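Local coordinates for adhesion and penetration protein autotransporter (Haemophilus influenzae, PDB 3SYJ) that probably acts as a serine protease and mediates bacterial aggregation and adherence to host cells through its secreted passenger domain, at residues M43-N57 / K147-Q159. Sequence-based numbering, arbitrary orientation.
Sequences MTKAPMIDFSVVSRN and KYPERVRIGSGRQ
Phe51 turns its ring from the loop toward strand 151-155, sandwiched by isoleucines: CG2 of Ile49, from its own loop, sits over the centre of one face, and CD1 of Ile154 covers the other, a CH-pi contact 4.0 Å from the ring centroid. Ile154 divides its branches, since CG1 anti to the backbone N (chi1 178°) sends CD1 over the ring while CG2 meets Phe51 CE1 at 3.7 Å and Val54 CG2 tip to tip. Val152 forks, CG2 touching Ile49 CD1 and Phe51 CZ, CG1 taking Met43 CE at 3.7 Å. This tight apolar row gives way at both ends to polar contacts. At one, Ser156 OG donates to Asn57 O (2.8 Å) from above the carbonyl plane. At the other, Glu150, bent at chi2 (-83°), accepts from Lys45 N through the anti lone pair of OE2 (3.0 Å), and a water bridges OE1 to Met43 N. Here Thr44 and Lys45 are exposed, Lys45 lying against Pro149 before its chain leads away. Within the chymotrypsin-like protease domain, the 43-57 loop covers strand 151-155, with Phe15 of helix 9-17 against Met43 and Phe51, and Phe223 of adjoining strand 221-226 and Trp232 of the next, 231-238, against Ile49.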
ATOM      1  N   MET A  43       9.850 -31.749 -42.580  1.00 17.80           N
ATOM      2  CA  MET A  43       9.928 -32.438 -41.284  1.00 18.00           C
ATOM      3  C   MET A  43       8.599 -32.430 -40.525  1.00 21.10           C
ATOM      4  O   MET A  43       8.537 -32.021 -39.362  1.00 20.47           O
ATOM      5  CB  MET A  43      11.036 -31.839 -40.408  1.00 14.03           C
ATOM      6  CG  MET A  43      12.434 -32.041 -40.967  1.00 15.11           C
ATOM      7  SD  MET A  43      12.858 -33.790 -41.141  1.00 17.70           S
ATOM      8  CE  MET A  43      13.651 -33.785 -42.752  1.00 19.27           C
ATOM      9  N   THR A  44       7.541 -32.887 -41.190  1.00 19.42           N
ATOM     10  CA  THR A  44       6.222 -32.952 -40.571  1.00 22.01           C
ATOM     11  C   THR A  44       6.056 -34.294 -39.876  1.00 21.91           C
ATOM     12  O   THR A  44       5.207 -34.446 -39.005  1.00 21.16           O
ATOM     13  CB  THR A  44       5.073 -32.768 -41.595  1.00 21.32           C
ATOM     14  OG1 THR A  44       5.078 -33.849 -42.535  1.00 22.58           O
ATOM     15  CG2 THR A  44       5.225 -31.455 -42.345  1.00 21.52           C
ATOM     16  N   LYS A  45       6.878 -35.264 -40.267  1.00 21.49           N
ATOM     17  CA  LYS A  45       6.768 -36.614 -39.732  1.00 17.71           C
ATOM     18  C   LYS A  45       8.035 -37.126 -39.025  1.00 21.91           C
ATOM     19  O   LYS A  45       8.113 -38.295 -38.652  1.00 21.26           O
ATOM     20  CB  LYS A  45       6.320 -37.574 -40.830  1.00 17.43           C
ATOM     21  CG  LYS A  45       4.943 -37.234 -41.341  1.00 20.31           C
ATOM     22  CD  LYS A  45       4.608 -37.945 -42.643  1.00 26.23           C
ATOM     23  CE  LYS A  45       3.135 -37.731 -42.994  1.00 36.42           C
ATOM     24  NZ  LYS A  45       2.742 -38.316 -44.307  1.00 42.06           N
ATOM     25  N   ALA A  46       9.013 -36.245 -38.822  1.00 18.69           N
ATOM     26  CA  ALA A  46      10.192 -36.586 -38.039  1.00 16.40           C
ATOM     27  C   ALA A  46      10.818 -35.314 -37.522  1.00 18.13           C
ATOM     28  O   ALA A  46      10.711 -34.271 -38.164  1.00 22.48           O
ATOM     29  CB  ALA A  46      11.191 -37.363 -38.880  1.00 16.85           C
ATOM     30  N   PRO A  47      11.457 -35.384 -36.346  1.00 20.35           N
ATOM     31  CA  PRO A  47      12.238 -34.244 -35.863  1.00 16.81           C
ATOM     32  C   PRO A  47      13.461 -34.096 -36.759  1.00 15.45           C
ATOM     33  O   PRO A  47      14.023 -35.115 -37.170  1.00 13.83           O
ATOM     34  CB  PRO A  47      12.665 -34.684 -34.456  1.00 19.01           C
ATOM     35  CG  PRO A  47      11.754 -35.831 -34.106  1.00 22.76           C
ATOM     36  CD  PRO A  47      11.475 -36.508 -35.395  1.00 19.59           C
ATOM     37  N   MET A  48      13.847 -32.864 -37.082  1.00 15.39           N
ATOM     38  CA  MET A  48      14.995 -32.619 -37.962  1.00 13.24           C
ATOM     39  C   MET A  48      16.234 -33.408 -37.538  1.00 15.06           C
ATOM     40  O   MET A  48      16.643 -33.367 -36.377  1.00 14.49           O
ATOM     41  CB  MET A  48      15.343 -31.128 -37.997  1.00 13.77           C
ATOM     42  CG  MET A  48      16.556 -30.800 -38.848  1.00 13.74           C
ATOM     43  SD  MET A  48      16.306 -31.047 -40.630  1.00 14.86           S
ATOM     44  CE  MET A  48      17.869 -30.444 -41.265  1.00 14.39           C
ATOM     45  N   ILE A  49      16.835 -34.107 -38.496  1.00 12.96           N
ATOM     46  CA  ILE A  49      18.024 -34.922 -38.272  1.00 13.14           C
ATOM     47  C   ILE A  49      19.180 -34.112 -37.650  1.00 13.51           C
ATOM     48  O   ILE A  49      19.290 -32.907 -37.853  1.00 14.54           O
ATOM     49  CB  ILE A  49      18.474 -35.553 -39.618  1.00 12.86           C
ATOM     50  CG1 ILE A  49      19.517 -36.648 -39.412  1.00 11.14           C
ATOM     51  CG2 ILE A  49      18.991 -34.486 -40.579  1.00 14.46           C
ATOM     52  CD1 ILE A  49      19.885 -37.374 -40.692  1.00  7.98           C
ATOM     53  N   ASP A  50      20.036 -34.772 -36.882  1.00 13.98           N
ATOM     54  CA  ASP A  50      21.219 -34.120 -36.341  1.00 11.74           C
ATOM     55  C   ASP A  50      22.354 -34.460 -37.287  1.00 13.75           C
ATOM     56  O   ASP A  50      22.836 -35.593 -37.293  1.00 11.56           O
ATOM     57  CB  ASP A  50      21.515 -34.651 -34.938  1.00 15.12           C
ATOM     58  CG  ASP A  50      22.669 -33.917 -34.243  1.00 17.61           C
ATOM     59  OD1 ASP A  50      23.549 -33.340 -34.920  1.00 15.23           O
ATOM     60  OD2 ASP A  50      22.701 -33.936 -32.993  1.00 18.39           O
ATOM     61  N   PHE A  51      22.765 -33.494 -38.103  1.00 11.56           N
ATOM     62  CA  PHE A  51      23.793 -33.743 -39.114  1.00 14.05           C
ATOM     63  C   PHE A  51      25.221 -33.705 -38.532  1.00 17.33           C
ATOM     64  O   PHE A  51      26.201 -33.881 -39.260  1.00 16.94           O
ATOM     65  CB  PHE A  51      23.672 -32.749 -40.280  1.00 13.68           C
ATOM     66  CG  PHE A  51      22.698 -33.171 -41.365  1.00 14.41           C
ATOM     67  CD1 PHE A  51      22.722 -34.464 -41.891  1.00  9.11           C
ATOM     68  CD2 PHE A  51      21.799 -32.251 -41.895  1.00 11.98           C
ATOM     69  CE1 PHE A  51      21.855 -34.840 -42.905  1.00 10.96           C
ATOM     70  CE2 PHE A  51      20.926 -32.619 -42.917  1.00 13.18           C
ATOM     71  CZ  PHE A  51      20.945 -33.919 -43.416  1.00 10.44           C
ATOM     72  N   SER A  52      25.350 -33.481 -37.228  1.00 14.50           N
ATOM     73  CA  SER A  52      26.681 -33.420 -36.617  1.00 17.51           C
ATOM     74  C   SER A  52      27.475 -34.735 -36.768  1.00 15.36           C
ATOM     75  O   SER A  52      28.695 -34.746 -36.629  1.00 10.77           O
ATOM     76  CB  SER A  52      26.596 -32.982 -35.150  1.00 16.32           C
ATOM     77  OG  SER A  52      26.107 -34.024 -34.323  1.00 19.35           O
ATOM     78  N   VAL A  53      26.783 -35.827 -37.083  1.00 15.02           N
ATOM     79  CA  VAL A  53      27.442 -37.120 -37.295  1.00 14.96           C
ATOM     80  C   VAL A  53      28.115 -37.217 -38.666  1.00 13.52           C
ATOM     81  O   VAL A  53      28.836 -38.180 -38.955  1.00 11.94           O
ATOM     82  CB  VAL A  53      26.450 -38.290 -37.169  1.00 14.18           C
ATOM     83  CG1 VAL A  53      25.705 -38.205 -35.850  1.00 14.77           C
ATOM     84  CG2 VAL A  53      25.478 -38.285 -38.342  1.00 14.14           C
ATOM     85  N   VAL A  54      27.865 -36.223 -39.512  1.00 12.12           N
ATOM     86  CA  VAL A  54      28.488 -36.158 -40.830  1.00 11.25           C
ATOM     87  C   VAL A  54      29.781 -35.349 -40.789  1.00 11.68           C
ATOM     88  O   VAL A  54      29.827 -34.254 -40.213  1.00 11.46           O
ATOM     89  CB  VAL A  54      27.540 -35.528 -41.871  1.00 12.06           C
ATOM     90  CG1 VAL A  54      28.244 -35.391 -43.225  1.00 10.82           C
ATOM     91  CG2 VAL A  54      26.266 -36.353 -41.988  1.00 11.87           C
ATOM     92  N   SER A  55      30.831 -35.880 -41.400  1.00  8.98           N
ATOM     93  CA  SER A  55      32.105 -35.184 -41.380  1.00 15.84           C
ATOM     94  C   SER A  55      31.963 -33.858 -42.111  1.00 16.61           C
ATOM     95  O   SER A  55      31.182 -33.738 -43.045  1.00 15.97           O
ATOM     96  CB  SER A  55      33.208 -36.036 -42.009  1.00 11.44           C
ATOM     97  OG  SER A  55      32.957 -36.250 -43.383  1.00 16.14           O
ATOM     98  N   ARG A  56      32.715 -32.861 -41.666  1.00 17.19           N
ATOM     99  CA  ARG A  56      32.732 -31.555 -42.307  1.00 13.80           C
ATOM    100  C   ARG A  56      32.957 -31.625 -43.821  1.00 19.33           C
ATOM    101  O   ARG A  56      32.444 -30.793 -44.563  1.00 17.77           O
ATOM    102  CB  ARG A  56      33.828 -30.696 -41.685  1.00 18.22           C
ATOM    103  CG  ARG A  56      33.477 -30.107 -40.335  1.00 18.00           C
ATOM    104  CD  ARG A  56      32.632 -28.869 -40.544  1.00 23.12           C
ATOM    105  NE  ARG A  56      31.259 -29.124 -40.164  1.00 19.14           N
ATOM    106  CZ  ARG A  56      30.198 -28.542 -40.712  1.00 17.88           C
ATOM    107  NH1 ARG A  56      30.331 -27.674 -41.712  1.00 15.57           N
ATOM    108  NH2 ARG A  56      28.991 -28.857 -40.263  1.00 17.68           N
ATOM    109  N   ASN A  57      33.746 -32.588 -44.283  1.00 17.95           N
ATOM    110  CA  ASN A  57      34.030 -32.677 -45.715  1.00 20.75           C
ATOM    111  C   ASN A  57      32.970 -33.456 -46.483  1.00 22.58           C
ATOM    112  O   ASN A  57      33.099 -33.666 -47.684  1.00 24.37           O
ATOM    113  CB  ASN A  57      35.416 -33.271 -45.969  1.00 23.12           C
ATOM    114  CG  ASN A  57      35.525 -34.702 -45.513  1.00 21.70           C
ATOM    115  OD1 ASN A  57      34.522 -35.405 -45.389  1.00 23.74           O
ATOM    116  ND2 ASN A  57      36.748 -35.149 -45.259  1.00 24.10           N
ATOM    117  N   LYS A 147       6.251 -46.512 -42.537  1.00 25.41           N
ATOM    118  CA  LYS A 147       7.331 -46.902 -41.640  1.00 29.28           C
ATOM    119  C   LYS A 147       8.523 -45.948 -41.770  1.00 28.52           C
ATOM    120  O   LYS A 147       9.171 -45.609 -40.776  1.00 27.09           O
ATOM    121  CB  LYS A 147       7.757 -48.344 -41.933  1.00 31.16           C
ATOM    122  CG  LYS A 147       8.837 -48.916 -41.012  1.00 37.76           C
ATOM    123  CD  LYS A 147       9.166 -50.356 -41.420  1.00 38.48           C
ATOM    124  CE  LYS A 147      10.333 -50.948 -40.637  1.00 38.40           C
ATOM    125  NZ  LYS A 147      10.786 -52.250 -41.232  1.00 34.79           N
ATOM    126  N   TYR A 148       8.796 -45.516 -43.000  1.00 23.65           N
ATOM    127  CA  TYR A 148       9.924 -44.638 -43.299  1.00 22.37           C
ATOM    128  C   TYR A 148       9.454 -43.377 -44.020  1.00 21.10           C
ATOM    129  O   TYR A 148       9.580 -43.278 -45.241  1.00 21.35           O
ATOM    130  CB  TYR A 148      10.915 -45.370 -44.198  1.00 22.76           C
ATOM    131  CG  TYR A 148      11.527 -46.601 -43.569  1.00 25.97           C
ATOM    132  CD1 TYR A 148      12.434 -46.495 -42.523  1.00 22.01           C
ATOM    133  CD2 TYR A 148      11.209 -47.867 -44.031  1.00 31.71           C
ATOM    134  CE1 TYR A 148      13.002 -47.617 -41.954  1.00 25.62           C
ATOM    135  CE2 TYR A 148      11.771 -48.999 -43.470  1.00 29.33           C
ATOM    136  CZ  TYR A 148      12.666 -48.870 -42.435  1.00 30.95           C
ATOM    137  OH  TYR A 148      13.220 -50.001 -41.882  1.00 31.88           O
ATOM    138  N   PRO A 149       8.906 -42.414 -43.268  1.00 16.54           N
ATOM    139  CA  PRO A 149       8.264 -41.222 -43.838  1.00 16.21           C
ATOM    140  C   PRO A 149       9.238 -40.162 -44.328  1.00 20.80           C
ATOM    141  O   PRO A 149       8.925 -39.458 -45.287  1.00 21.32           O
ATOM    142  CB  PRO A 149       7.467 -40.659 -42.664  1.00 17.11           C
ATOM    143  CG  PRO A 149       8.147 -41.159 -41.459  1.00 17.80           C
ATOM    144  CD  PRO A 149       8.758 -42.483 -41.805  1.00 17.75           C
ATOM    145  N   GLU A 150      10.387 -40.039 -43.673  1.00 17.68           N
ATOM    146  CA  GLU A 150      11.367 -39.024 -44.036  1.00 16.25           C
ATOM    147  C   GLU A 150      12.680 -39.646 -44.507  1.00 16.96           C
ATOM    148  O   GLU A 150      13.080 -40.719 -44.046  1.00 19.94           O
ATOM    149  CB  GLU A 150      11.602 -38.077 -42.860  1.00 14.71           C
ATOM    150  CG  GLU A 150      10.320 -37.487 -42.280  1.00 14.76           C
ATOM    151  CD  GLU A 150       9.812 -36.272 -43.035  1.00 19.79           C
ATOM    152  OE1 GLU A 150      10.396 -35.927 -44.085  1.00 23.31           O
ATOM    153  OE2 GLU A 150       8.830 -35.650 -42.572  1.00 18.35           O
ATOM    154  N   ARG A 151      13.336 -38.976 -45.447  1.00 16.57           N
ATOM    155  CA  ARG A 151      14.613 -39.437 -45.974  1.00 16.19           C
ATOM    156  C   ARG A 151      15.418 -38.214 -46.400  1.00 19.15           C
ATOM    157  O   ARG A 151      14.875 -37.321 -47.052  1.00 20.40           O
ATOM    158  CB  ARG A 151      14.405 -40.387 -47.163  1.00 14.48           C
ATOM    159  CG  ARG A 151      15.242 -41.651 -47.065  1.00 20.94           C
ATOM    160  CD  ARG A 151      15.613 -42.255 -48.406  1.00 17.13           C
ATOM    161  NE  ARG A 151      14.642 -43.212 -48.923  1.00 25.29           N
ATOM    162  CZ  ARG A 151      14.923 -44.469 -49.273  1.00 22.93           C
ATOM    163  NH1 ARG A 151      16.148 -44.950 -49.153  1.00 18.22           N
ATOM    164  NH2 ARG A 151      13.969 -45.248 -49.753  1.00 28.32           N
ATOM    165  N   VAL A 152      16.700 -38.160 -46.034  1.00 13.46           N
ATOM    166  CA  VAL A 152      17.542 -37.009 -46.375  1.00 12.58           C
ATOM    167  C   VAL A 152      18.961 -37.418 -46.793  1.00 14.96           C
ATOM    168  O   VAL A 152      19.395 -38.541 -46.528  1.00 15.57           O
ATOM    169  CB  VAL A 152      17.647 -36.012 -45.205  1.00 12.54           C
ATOM    170  CG1 VAL A 152      16.273 -35.530 -44.782  1.00 12.47           C
ATOM    171  CG2 VAL A 152      18.362 -36.652 -44.031  1.00 12.48           C
ATOM    172  N   ARG A 153      19.673 -36.506 -47.455  1.00 12.45           N
ATOM    173  CA  ARG A 153      21.078 -36.719 -47.812  1.00 12.82           C
ATOM    174  C   ARG A 153      21.861 -35.414 -47.694  1.00 12.91           C
ATOM    175  O   ARG A 153      21.289 -34.333 -47.551  1.00 12.76           O
ATOM    176  CB  ARG A 153      21.234 -37.306 -49.227  1.00 12.81           C
ATOM    177  CG  ARG A 153      20.926 -36.332 -50.379  1.00 14.74           C
ATOM    178  CD  ARG A 153      21.612 -36.760 -51.688  1.00 11.70           C
ATOM    179  NE  ARG A 153      23.070 -36.742 -51.546  1.00 13.50           N
ATOM    180  CZ  ARG A 153      23.843 -35.679 -51.769  1.00 19.38           C
ATOM    181  NH1 ARG A 153      23.308 -34.532 -52.180  1.00 16.96           N
ATOM    182  NH2 ARG A 153      25.161 -35.764 -51.594  1.00 17.74           N
ATOM    183  N   ILE A 154      23.179 -35.512 -47.757  1.00 11.52           N
ATOM    184  CA  ILE A 154      24.010 -34.350 -47.525  1.00 11.39           C
ATOM    185  C   ILE A 154      25.375 -34.624 -48.118  1.00 11.36           C
ATOM    186  O   ILE A 154      25.860 -35.753 -48.064  1.00 15.35           O
ATOM    187  CB  ILE A 154      24.131 -34.068 -46.012  1.00 13.45           C
ATOM    188  CG1 ILE A 154      25.051 -32.865 -45.756  1.00 12.39           C
ATOM    189  CG2 ILE A 154      24.624 -35.315 -45.282  1.00 12.56           C
ATOM    190  CD1 ILE A 154      25.139 -32.439 -44.301  1.00 11.81           C
ATOM    191  N   GLY A 155      26.000 -33.602 -48.691  1.00 12.70           N
ATOM    192  CA  GLY A 155      27.315 -33.783 -49.288  1.00 14.31           C
ATOM    193  C   GLY A 155      27.993 -32.496 -49.717  1.00 14.34           C
ATOM    194  O   GLY A 155      27.408 -31.415 -49.640  1.00 13.08           O
ATOM    195  N   SER A 156      29.234 -32.607 -50.179  1.00 13.02           N
ATOM    196  CA  SER A 156      29.966 -31.430 -50.615  1.00 16.77           C
ATOM    197  C   SER A 156      30.448 -31.543 -52.060  1.00 17.96           C
ATOM    198  O   SER A 156      31.341 -30.814 -52.480  1.00 15.33           O
ATOM    199  CB  SER A 156      31.146 -31.168 -49.683  1.00 19.85           C
ATOM    200  OG  SER A 156      32.131 -32.174 -49.824  1.00 17.37           O
ATOM    201  N   GLY A 157      29.860 -32.456 -52.820  1.00 15.65           N
ATOM    202  CA  GLY A 157      30.223 -32.602 -54.218  1.00 19.77           C
ATOM    203  C   GLY A 157      29.956 -31.349 -55.040  1.00 19.21           C
ATOM    204  O   GLY A 157      29.301 -30.420 -54.573  1.00 18.28           O
ATOM    205  N   ARG A 158      30.474 -31.313 -56.262  1.00 21.84           N
ATOM    206  CA  ARG A 158      30.233 -30.185 -57.157  1.00 21.64           C
ATOM    207  C   ARG A 158      28.823 -29.631 -57.004  1.00 15.37           C
ATOM    208  O   ARG A 158      27.840 -30.376 -57.044  1.00 14.82           O
ATOM    209  CB  ARG A 158      30.461 -30.598 -58.603  1.00 23.22           C
ATOM    210  CG  ARG A 158      31.878 -30.997 -58.885  1.00 26.41           C
ATOM    211  CD  ARG A 158      32.059 -31.318 -60.348  1.00 37.90           C
ATOM    212  NE  ARG A 158      33.471 -31.327 -60.706  1.00 48.44           N
ATOM    213  CZ  ARG A 158      33.954 -31.862 -61.822  1.00 56.10           C
ATOM    214  NH1 ARG A 158      33.132 -32.443 -62.689  1.00 47.58           N
ATOM    215  NH2 ARG A 158      35.260 -31.819 -62.065  1.00 53.66           N
ATOM    216  N   GLN A 159      28.728 -28.320 -56.832  1.00 13.37           N
ATOM    217  CA  GLN A 159      27.449 -27.695 -56.521  1.00 16.91           C
ATOM    218  C   GLN A 159      26.813 -27.024 -57.745  1.00 16.88           C
ATOM    219  O   GLN A 159      27.445 -26.214 -58.419  1.00 17.60           O
ATOM    220  CB  GLN A 159      27.604 -26.695 -55.363  1.00 15.29           C
ATOM    221  CG  GLN A 159      28.305 -27.239 -54.121  1.00 15.33           C
ATOM    222  CD  GLN A 159      27.462 -28.225 -53.307  1.00 17.68           C
ATOM    223  OE1 GLN A 159      26.318 -28.541 -53.658  1.00 13.23           O
ATOM    224  NE2 GLN A 159      28.035 -28.716 -52.206  1.00 17.13           N
TER
HETATM  225  O   HOH W   1      10.376 -33.356 -45.041  1.00 20.13           O
HETATM  226  O   HOH W   2       7.169 -34.131 -43.925  1.00 26.55           O